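Local coordinates for lipoxygenase (Cyanothece sp., PDB 5EK8), which probably inserts molecular oxygen into polyunsaturated fatty acids as a 9R-lipoxygenase, using a non-heme iron, at residues K338-Q341 with A342-I345. Residues are numbered along the deposited sequence; the frame is centred on the assembly and turned at random.
Sequences KWLQ and AKRI
Lys343 lays its aliphatic chain over one face of the Trp339 indole, one helical turn back along the chain. Its CD stands 3.5 Å above the ring plane, not centred on the ring but nearer its perimeter, and the chain passes over the face from CZ2 and CE2 toward NE1 and CD1, with CE 3.3 Å from Trp339 NE1. A bend at chi3 (-63°) carries the ammonium past the ring near NE1, still on the side of the covered face, and the CD2 methyl of Leu340 lies beside it, 3.6 Å from Lys343 NZ. Trp339 NE1 and Lys343 NZ are both donors and do not bond to each other; they converge on Asp247, whose OD2 accepts from the indole and forms a salt bridge with the lysine, while Arg245 O takes a further hydrogen bond from Lys343 NZ. The backbone joining the two residues keeps regular alpha-helical bonds, with Lys343 N reaching Trp339 O at 2.9 Å. This i to i+4 pairing belongs to the first turns of helix 337-377, which farther on supplies the iron ligands His359 and His364. Trp339, Ala342, Lys343 and Ile345 rest on strand 303-313, Tyr331 of strand 329-331 touches Trp339 and Ala342, and Ile345 extends to strand 291-300.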
loop_
_atom_site.group_PDB
_atom_site.type_symbol
_atom_site.label_atom_id
_atom_site.label_comp_id
_atom_site.label_asym_id
_atom_site.label_seq_id
_atom_site.Cartn_x
_atom_site.Cartn_y
_atom_site.Cartn_z
ATOM N N LYS A 338 13.490 -27.661 21.843
ATOM C CA LYS A 338 12.053 -27.447 21.728
ATOM C C LYS A 338 11.735 -25.987 22.017
ATOM O O LYS A 338 10.754 -25.441 21.505
ATOM C CB LYS A 338 11.276 -28.389 22.650
ATOM C CG LYS A 338 11.189 -29.804 22.082
ATOM C CD LYS A 338 10.018 -30.593 22.632
ATOM C CE LYS A 338 9.515 -31.597 21.598
ATOM N NZ LYS A 338 10.635 -32.241 20.847
ATOM N N TRP A 339 12.586 -25.350 22.815
ATOM C CA TRP A 339 12.514 -23.905 22.994
ATOM C C TRP A 339 12.844 -23.192 21.680
ATOM O O TRP A 339 12.097 -22.312 21.234
ATOM C CB TRP A 339 13.458 -23.450 24.110
ATOM C CG TRP A 339 13.570 -21.961 24.240
ATOM C CD1 TRP A 339 14.697 -21.211 24.089
ATOM C CD2 TRP A 339 12.512 -21.037 24.536
ATOM N NE1 TRP A 339 14.412 -19.881 24.282
ATOM C CE2 TRP A 339 13.075 -19.747 24.554
ATOM C CE3 TRP A 339 11.145 -21.177 24.793
ATOM C CZ2 TRP A 339 12.322 -18.606 24.818
ATOM C CZ3 TRP A 339 10.396 -20.042 25.052
ATOM C CH2 TRP A 339 10.987 -18.774 25.062
ATOM N N LEU A 340 13.955 -23.582 21.055
ATOM C CA LEU A 340 14.348 -22.988 19.772
ATOM C C LEU A 340 13.273 -23.166 18.688
ATOM O O LEU A 340 12.959 -22.236 17.929
ATOM C CB LEU A 340 15.673 -23.590 19.294
ATOM C CG LEU A 340 16.915 -23.208 20.105
ATOM C CD1 LEU A 340 18.022 -24.235 19.924
ATOM C CD2 LEU A 340 17.390 -21.820 19.714
ATOM N N GLN A 341 12.709 -24.368 18.631
ATOM C CA GLN A 341 11.658 -24.696 17.672
ATOM C C GLN A 341 10.378 -23.901 17.952
ATOM O O GLN A 341 9.695 -23.459 17.021
ATOM C CB GLN A 341 11.382 -26.203 17.693
ATOM C CG GLN A 341 12.516 -27.028 17.088
ATOM C CD GLN A 341 12.569 -28.450 17.619
ATOM O OE1 GLN A 341 11.685 -28.890 18.353
ATOM N NE2 GLN A 341 13.621 -29.173 17.257
ATOM N N ALA A 342 10.068 -23.710 19.233
ATOM C CA ALA A 342 8.955 -22.847 19.620
ATOM C C ALA A 342 9.180 -21.424 19.110
ATOM O O ALA A 342 8.268 -20.799 18.553
ATOM C CB ALA A 342 8.771 -22.850 21.131
ATOM N N LYS A 343 10.398 -20.917 19.291
ATOM C CA LYS A 343 10.724 -19.564 18.846
ATOM C C LYS A 343 10.575 -19.425 17.332
ATOM O O LYS A 343 10.091 -18.402 16.831
ATOM C CB LYS A 343 12.140 -19.178 19.279
ATOM C CG LYS A 343 12.225 -18.637 20.696
ATOM C CD LYS A 343 13.643 -18.216 21.050
ATOM C CE LYS A 343 14.595 -19.402 21.029
ATOM N NZ LYS A 343 15.927 -19.067 21.610
ATOM N N ARG A 344 10.978 -20.459 16.603
ATOM C CA ARG A 344 10.817 -20.431 15.152
ATOM C C ARG A 344 9.334 -20.422 14.751
ATOM O O ARG A 344 8.922 -19.662 13.860
ATOM C CB ARG A 344 11.530 -21.620 14.510
ATOM C CG ARG A 344 11.459 -21.632 12.991
ATOM C CD ARG A 344 12.186 -22.835 12.443
ATOM N NE ARG A 344 11.961 -23.031 11.016
ATOM C CZ ARG A 344 12.169 -24.188 10.395
ATOM N NH1 ARG A 344 12.592 -25.240 11.084
ATOM N NH2 ARG A 344 11.948 -24.296 9.091
ATOM N N ILE A 345 8.539 -21.268 15.408
ATOM C CA ILE A 345 7.100 -21.331 15.142
ATOM C C ILE A 345 6.434 -19.970 15.370
ATOM O O ILE A 345 5.672 -19.480 14.518
ATOM C CB ILE A 345 6.407 -22.393 16.018
ATOM C CG1 ILE A 345 6.816 -23.796 15.566
ATOM C CG2 ILE A 345 4.898 -22.250 15.926
ATOM C CD1 ILE A 345 6.088 -24.907 16.280
#